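Local coordinates for protein sugar kinase (Agrobacterium tumefaciens, PDB 2RBC) that is a putative sugar kinase of the ribokinase (pfkB) family that probably transfers a phosphate group from ATP to a carbohydrate substrate, at residues 32-37 and 74-79; 184-189 and 284-289. All coordinates share one frame; numbering follows the deposited sequence.

Contact 1 (32-37 and 74-79); sequences VLCVGA and YAVHRM. With SO4 (sulfate ion), chain D.
Methyls of Val32 and Val76, with Val32 CB, make most of this buried strand-to-helix contact. Val32 CG2 reaches Val76 CG1 at 4.0 Å. Val32 CB lies 4.0 Å from both Val76 CG1 and Val76 CG2, so the fork of the helix valine straddles the base of the strand valine. In Val76, CG1 anti to the backbone N (chi1 169°) and CG2 anti to the carbonyl carbon turn both methyls to the sheet. Two residues along the strand, Cys34 SG approaches Val76 CG2 more loosely, at 4.5 Å.

In the next shell, Val76 touches Ala83 of strand 82-90, and Val32 touches Ala283 of helix 274-287. On the other face of the sheet, Leu33 and Val35 pack on helix 168-180. Arg78 leaves the helix in another direction, its CG lying 3.6 Å above the plane of the Tyr74 ring, toward the rim of one face. Its guanidinium meets a sulfate, probably from the crystallisation liquor, edge-on: NH2 donates to O1 at 2.9 Å (164°), while NH1 reaches O2 in a weak bond of 3.2 Å. Arg78 NE is held by the carbonyl of Ala316, which should limit rotation of the group.

Strand 31-35, helix 68-78 and strand 82-90, paired parallel with the first, form a beta-alpha-beta crossover, its first connection interrupted by strands 39-45 and 60-66 of the smaller sheet, in the alpha/beta/alpha core of the ribokinase fold.

Contact 2 (184-189 and 284-289); sequences PAILDG and LAMAEG
Just where Met286 and Ala287 meet Pro184, the helix makes its last ordinary helical bond, Glu288 N to Leu284 O at 2.9 Å. Gly289, at positive phi, turns its N back to Met286 O at 3.0 Å, the inner bond of a Schellman motif that ends the helix. That oxygen lies 4.0 Å from Pro184 CG, so the proline ring rests against the terminating turn.

The apolar contact converges on the root of Met286, present as selenomethionine. Its CB sits 4.0 Å from Pro184 CB, and its CG meets Ile186 CD1 at 4.0 Å, the two side chains crossing at about a right angle. CG1 of Ile186 is anti to the carbonyl carbon (chi1 -56°), and an extended chi2 carries CD1 on to the helix. Bends at chi2 and chi3 lead the selenium end of Met286 away from the strand, and the side chain also touches His206 on the next strand.

Glu288, beyond the contact, forms a salt bridge with Arg319. Helix 274-287 thus packs its C-terminal turn on the start of parallel strand 185-189, a helix-on-sheet layer characteristic of the ribokinase fold; in this family its N-terminal end probably contributes to the anion hole.

From the N terminus, strand 31-35 enters the central sheet, the chain passes through strands of the smaller four-stranded sheet, and helix 68-78 returns to close contact 1 after 36 intervening residues. Contact 2 opens only later, at strand 185-189, and closes a wider loop of 94 residues with helix 274-287. The two loops therefore follow in series, neither nested nor crossed. In space they adjoin, with centres about 11 Å apart: strand 160-163 lies between their strands, and the helices abut where Leu284 CD2 packs near Val76 O at 3.7 Å. Together they tie two neighbouring helices to one face of the shared sheet.

Contact 1 (32-37 and 74-79)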
ATOM      1  N   VAL A  32      -3.231  30.382  -5.079  1.00 22.80           N
ATOM      2  CA  VAL A  32      -3.594  29.943  -3.729  1.00 21.16           C
ATOM      3  C   VAL A  32      -2.466  29.035  -3.185  1.00 21.12           C
ATOM      4  O   VAL A  32      -2.077  28.088  -3.856  1.00 21.91           O
ATOM      5  CB  VAL A  32      -4.913  29.158  -3.735  1.00 20.24           C
ATOM      6  CG1 VAL A  32      -5.270  28.732  -2.336  1.00 19.46           C
ATOM      7  CG2 VAL A  32      -6.065  29.972  -4.365  1.00 22.28           C
ATOM      8  N   LEU A  33      -1.946  29.368  -2.007  1.00 20.93           N
ATOM      9  CA  LEU A  33      -1.092  28.514  -1.199  1.00 20.44           C
ATOM     10  C   LEU A  33      -1.910  27.566  -0.363  1.00 21.93           C
ATOM     11  O   LEU A  33      -2.707  27.989   0.465  1.00 21.48           O
ATOM     12  CB  LEU A  33      -0.233  29.320  -0.234  1.00 20.31           C
ATOM     13  CG  LEU A  33       0.743  28.545   0.681  1.00 20.52           C
ATOM     14  CD1 LEU A  33       1.799  27.667  -0.120  1.00 20.97           C
ATOM     15  CD2 LEU A  33       1.448  29.496   1.637  1.00 20.70           C
ATOM     16  N   CYS A  34      -1.669  26.282  -0.551  1.00 21.97           N
ATOM     17  CA  CYS A  34      -2.270  25.237   0.302  1.00 22.10           C
ATOM     18  C   CYS A  34      -1.185  24.684   1.194  1.00 21.51           C
ATOM     19  O   CYS A  34      -0.065  24.497   0.765  1.00 20.96           O
ATOM     20  CB  CYS A  34      -2.880  24.143  -0.554  1.00 21.33           C
ATOM     21  SG  CYS A  34      -4.142  24.803  -1.651  1.00 25.27           S
ATOM     22  N   VAL A  35      -1.513  24.441   2.458  1.00 21.45           N
ATOM     23  CA  VAL A  35      -0.551  23.933   3.428  1.00 21.08           C
ATOM     24  C   VAL A  35      -1.110  22.720   4.162  1.00 21.47           C
ATOM     25  O   VAL A  35      -2.228  22.775   4.691  1.00 21.73           O
ATOM     26  CB  VAL A  35      -0.231  24.982   4.487  1.00 22.07           C
ATOM     27  CG1 VAL A  35       0.800  24.452   5.488  1.00 19.45           C
ATOM     28  CG2 VAL A  35       0.225  26.314   3.812  1.00 20.97           C
ATOM     29  N   GLY A  36      -0.333  21.637   4.164  1.00 21.45           N
ATOM     30  CA  GLY A  36      -0.641  20.451   4.958  1.00 21.28           C
ATOM     31  C   GLY A  36      -0.263  19.092   4.407  1.00 20.90           C
ATOM     32  O   GLY A  36       0.838  18.871   3.957  1.00 20.92           O
ATOM     33  N   ALA A  37      -1.226  18.184   4.418  1.00 21.24           N
ATOM     34  CA  ALA A  37      -1.006  16.783   4.063  1.00 21.61           C
ATOM     35  C   ALA A  37      -0.664  16.474   2.609  1.00 21.31           C
ATOM     36  O   ALA A  37      -1.261  17.016   1.689  1.00 22.14           O
ATOM     37  CB  ALA A  37      -2.213  15.966   4.501  1.00 19.99           C
ATOM     38  N   TYR A  74      -4.869  20.510  -5.877  1.00 21.57           N
ATOM     39  CA  TYR A  74      -5.295  19.978  -7.141  1.00 21.19           C
ATOM     40  C   TYR A  74      -6.603  20.617  -7.617  1.00 20.02           C
ATOM     41  O   TYR A  74      -6.729  20.990  -8.771  1.00 21.55           O
ATOM     42  CB  TYR A  74      -5.413  18.469  -7.047  1.00 21.72           C
ATOM     43  CG  TYR A  74      -5.784  17.807  -8.345  1.00 21.55           C
ATOM     44  CD1 TYR A  74      -4.967  17.915  -9.457  1.00 20.46           C
ATOM     45  CD2 TYR A  74      -6.948  17.085  -8.460  1.00 22.41           C
ATOM     46  CE1 TYR A  74      -5.302  17.333 -10.657  1.00 23.26           C
ATOM     47  CE2 TYR A  74      -7.283  16.454  -9.656  1.00 21.73           C
ATOM     48  CZ  TYR A  74      -6.463  16.600 -10.756  1.00 20.71           C
ATOM     49  OH  TYR A  74      -6.791  15.973 -11.947  1.00 20.88           O
ATOM     50  N   ALA A  75      -7.558  20.776  -6.725  1.00 21.31           N
ATOM     51  CA  ALA A  75      -8.825  21.445  -7.051  1.00 20.14           C
ATOM     52  C   ALA A  75      -8.625  22.895  -7.489  1.00 21.54           C
ATOM     53  O   ALA A  75      -9.259  23.353  -8.437  1.00 20.54           O
ATOM     54  CB  ALA A  75      -9.792  21.359  -5.868  1.00 21.56           C
ATOM     55  N   VAL A  76      -7.740  23.627  -6.814  1.00 21.62           N
ATOM     56  CA  VAL A  76      -7.425  24.988  -7.242  1.00 20.45           C
ATOM     57  C   VAL A  76      -6.974  25.005  -8.702  1.00 20.67           C
ATOM     58  O   VAL A  76      -7.457  25.819  -9.489  1.00 20.82           O
ATOM     59  CB  VAL A  76      -6.362  25.675  -6.325  1.00 20.14           C
ATOM     60  CG1 VAL A  76      -5.867  27.007  -6.985  1.00 21.21           C
ATOM     61  CG2 VAL A  76      -6.962  25.938  -4.934  1.00 18.76           C
ATOM     62  N   HIS A  77      -6.031  24.127  -9.044  1.00 20.44           N
ATOM     63  CA  HIS A  77      -5.547  23.982 -10.402  1.00 20.24           C
ATOM     64  C   HIS A  77      -6.669  23.638 -11.393  1.00 19.94           C
ATOM     65  O   HIS A  77      -6.843  24.305 -12.420  1.00 21.21           O
ATOM     66  CB  HIS A  77      -4.480  22.887 -10.451  1.00 20.13           C
ATOM     67  CG  HIS A  77      -4.184  22.407 -11.825  1.00 20.91           C
ATOM     68  ND1 HIS A  77      -3.531  23.185 -12.759  1.00 23.23           N
ATOM     69  CD2 HIS A  77      -4.440  21.225 -12.424  1.00 20.83           C
ATOM     70  CE1 HIS A  77      -3.406  22.490 -13.876  1.00 24.29           C
ATOM     71  NE2 HIS A  77      -3.962  21.303 -13.697  1.00 23.76           N
ATOM     72  N   ARG A  78      -7.446  22.621 -11.058  1.00 19.96           N
ATOM     73  CA  ARG A  78      -8.500  22.149 -11.946  1.00 19.81           C
ATOM     74  C   ARG A  78      -9.541  23.236 -12.197  1.00 19.94           C
ATOM     75  O   ARG A  78     -10.114  23.302 -13.285  1.00 19.36           O
ATOM     76  CB  ARG A  78      -9.195  20.942 -11.363  1.00 19.00           C
ATOM     77  CG  ARG A  78      -8.319  19.686 -11.308  1.00 19.56           C
ATOM     78  CD  ARG A  78      -8.108  19.121 -12.693  1.00 21.21           C
ATOM     79  NE  ARG A  78      -9.322  18.455 -13.158  1.00 22.06           N
ATOM     80  CZ  ARG A  78      -9.504  17.971 -14.375  1.00 22.71           C
ATOM     81  NH1 ARG A  78      -8.580  18.116 -15.301  1.00 21.82           N
ATOM     82  NH2 ARG A  78     -10.652  17.383 -14.689  1.00 24.51           N
HETATM   83  N   MSE A  79      -9.749  24.075 -11.183  1.00 20.28           N
HETATM   84  CA  MSE A  79     -10.742  25.146 -11.231  1.00 21.26           C
HETATM   85  C   MSE A  79     -10.219  26.464 -11.808  1.00 21.63           C
HETATM   86  O   MSE A  79     -10.910  27.477 -11.769  1.00 19.47           O
HETATM   87  CB  MSE A  79     -11.292  25.379  -9.848  1.00 21.97           C
HETATM   88  CG  MSE A  79     -12.039  24.195  -9.266  1.00 21.21           C
HETATM   89 SE   MSE A  79     -13.622  23.641 -10.308  0.80 30.91          SE
HETATM   90  CE  MSE A  79     -14.916  24.931  -9.596  1.00 19.95           C
TER
HETATM   91  S   SO4 D 324      -9.438  16.517 -18.301  1.00 87.28           S
HETATM   92  O1  SO4 D 324     -10.520  16.315 -17.336  1.00 87.39           O
HETATM   93  O2  SO4 D 324      -8.155  16.121 -17.716  1.00 87.87           O
HETATM   94  O3  SO4 D 324      -9.632  15.619 -19.440  1.00 88.04           O
HETATM   95  O4  SO4 D 324      -9.446  17.923 -18.731  1.00 86.48           O

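Contact 2 (184-189 and 284-289)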
ATOM      1  N   PRO A 184      -7.347  36.477   2.128  1.00 23.14           N
ATOM      2  CA  PRO A 184      -8.141  35.417   2.728  1.00 21.99           C
ATOM      3  C   PRO A 184      -7.208  34.359   3.296  1.00 22.00           C
ATOM      4  O   PRO A 184      -6.269  33.939   2.618  1.00 23.04           O
ATOM      5  CB  PRO A 184      -8.934  34.848   1.547  1.00 22.44           C
ATOM      6  CG  PRO A 184      -8.960  35.922   0.537  1.00 23.40           C
ATOM      7  CD  PRO A 184      -7.636  36.634   0.693  1.00 22.37           C
ATOM      8  N   ALA A 185      -7.485  33.969   4.541  1.00 21.85           N
ATOM      9  CA  ALA A 185      -6.714  33.051   5.331  1.00 20.83           C
ATOM     10  C   ALA A 185      -7.686  31.967   5.781  1.00 22.17           C
ATOM     11  O   ALA A 185      -8.440  32.142   6.740  1.00 22.84           O
ATOM     12  CB  ALA A 185      -6.065  33.805   6.525  1.00 20.82           C
ATOM     13  N   ILE A 186      -7.730  30.870   5.037  1.00 22.15           N
ATOM     14  CA  ILE A 186      -8.827  29.899   5.137  1.00 21.73           C
ATOM     15  C   ILE A 186      -8.365  28.652   5.876  1.00 22.39           C
ATOM     16  O   ILE A 186      -7.314  28.079   5.576  1.00 22.60           O
ATOM     17  CB  ILE A 186      -9.409  29.581   3.730  1.00 21.11           C
ATOM     18  CG1 ILE A 186      -9.853  30.905   3.042  1.00 23.49           C
ATOM     19  CG2 ILE A 186     -10.599  28.646   3.835  1.00 22.11           C
ATOM     20  CD1 ILE A 186      -9.777  30.910   1.599  1.00 23.37           C
ATOM     21  N   LEU A 187      -9.157  28.244   6.866  1.00 21.61           N
ATOM     22  CA  LEU A 187      -8.899  27.042   7.617  1.00 21.33           C
ATOM     23  C   LEU A 187      -9.873  25.970   7.192  1.00 22.06           C
ATOM     24  O   LEU A 187     -11.063  26.171   7.288  1.00 22.78           O
ATOM     25  CB  LEU A 187      -9.028  27.296   9.120  1.00 20.55           C
ATOM     26  CG  LEU A 187      -8.882  26.067  10.044  1.00 20.86           C
ATOM     27  CD1 LEU A 187      -7.502  25.394   9.972  1.00 22.15           C
ATOM     28  CD2 LEU A 187      -9.233  26.419  11.501  1.00 20.56           C
ATOM     29  N   ASP A 188      -9.332  24.836   6.739  1.00 23.68           N
ATOM     30  CA  ASP A 188     -10.051  23.585   6.571  1.00 24.52           C
ATOM     31  C   ASP A 188     -10.082  22.980   7.962  1.00 24.45           C
ATOM     32  O   ASP A 188      -9.081  22.489   8.458  1.00 24.30           O
ATOM     33  CB  ASP A 188      -9.294  22.688   5.584  1.00 25.46           C
ATOM     34  CG  ASP A 188      -9.811  21.254   5.552  1.00 26.00           C
ATOM     35  OD1 ASP A 188     -10.865  20.941   6.184  1.00 28.66           O
ATOM     36  OD2 ASP A 188      -9.159  20.444   4.849  1.00 31.20           O
ATOM     37  N   GLY A 189     -11.220  23.107   8.623  1.00 24.95           N
ATOM     38  CA  GLY A 189     -11.353  22.694  10.001  1.00 26.16           C
ATOM     39  C   GLY A 189     -11.929  21.301  10.014  1.00 27.38           C
ATOM     40  O   GLY A 189     -13.139  21.101  10.219  1.00 27.63           O
ATOM     41  N   LEU A 284     -10.043  29.320  -3.872  1.00 20.69           N
ATOM     42  CA  LEU A 284      -9.959  30.024  -5.126  1.00 21.19           C
ATOM     43  C   LEU A 284     -11.083  31.052  -5.297  1.00 21.04           C
ATOM     44  O   LEU A 284     -10.794  32.164  -5.699  1.00 20.89           O
ATOM     45  CB  LEU A 284      -9.882  29.055  -6.318  1.00 21.59           C
ATOM     46  CG  LEU A 284      -9.802  29.659  -7.739  1.00 21.16           C
ATOM     47  CD1 LEU A 284      -8.530  30.463  -7.894  1.00 20.28           C
ATOM     48  CD2 LEU A 284      -9.895  28.541  -8.777  1.00 19.63           C
ATOM     49  N   ALA A 285     -12.330  30.706  -4.978  1.00 20.97           N
ATOM     50  CA  ALA A 285     -13.452  31.677  -5.095  1.00 22.04           C
ATOM     51  C   ALA A 285     -13.191  32.952  -4.250  1.00 22.11           C
ATOM     52  O   ALA A 285     -13.468  34.074  -4.677  1.00 21.20           O
ATOM     53  CB  ALA A 285     -14.780  31.019  -4.710  1.00 21.91           C
HETATM   54  N   MSE A 286     -12.658  32.764  -3.033  1.00 22.23           N
HETATM   55  CA  MSE A 286     -12.245  33.891  -2.195  1.00 22.29           C
HETATM   56  C   MSE A 286     -11.114  34.730  -2.813  1.00 22.26           C
HETATM   57  O   MSE A 286     -11.186  35.957  -2.805  1.00 21.90           O
HETATM   58  CB  MSE A 286     -11.828  33.433  -0.791  1.00 23.72           C
HETATM   59  CG  MSE A 286     -12.914  32.805   0.033  1.00 23.38           C
HETATM   60 SE   MSE A 286     -14.513  33.892   0.306  0.80 35.36          SE
HETATM   61  CE  MSE A 286     -15.609  33.238  -1.230  1.00 25.67           C
ATOM     62  N   ALA A 287     -10.105  34.082  -3.369  1.00 21.87           N
ATOM     63  CA  ALA A 287      -9.007  34.777  -4.040  1.00 22.21           C
ATOM     64  C   ALA A 287      -9.572  35.593  -5.225  1.00 22.64           C
ATOM     65  O   ALA A 287      -9.149  36.740  -5.498  1.00 22.34           O
ATOM     66  CB  ALA A 287      -7.930  33.768  -4.481  1.00 22.21           C
ATOM     67  N   GLU A 288     -10.600  35.045  -5.871  1.00 22.31           N
ATOM     68  CA  GLU A 288     -11.307  35.736  -6.944  1.00 22.61           C
ATOM     69  C   GLU A 288     -12.297  36.846  -6.503  1.00 22.94           C
ATOM     70  O   GLU A 288     -12.826  37.526  -7.358  1.00 22.24           O
ATOM     71  CB  GLU A 288     -12.080  34.728  -7.813  1.00 22.21           C
ATOM     72  CG  GLU A 288     -11.245  33.700  -8.492  1.00 23.28           C
ATOM     73  CD  GLU A 288     -12.038  32.697  -9.331  1.00 24.43           C
ATOM     74  OE1 GLU A 288     -13.302  32.743  -9.339  1.00 21.06           O
ATOM     75  OE2 GLU A 288     -11.367  31.877 -10.007  1.00 22.98           O
ATOM     76  N   GLY A 289     -12.591  36.968  -5.206  1.00 23.48           N
ATOM     77  CA  GLY A 289     -13.480  37.979  -4.696  1.00 24.00           C
ATOM     78  C   GLY A 289     -14.946  37.641  -4.897  1.00 25.13           C
ATOM     79  O   GLY A 289     -15.795  38.526  -5.018  1.00 22.95           O
TER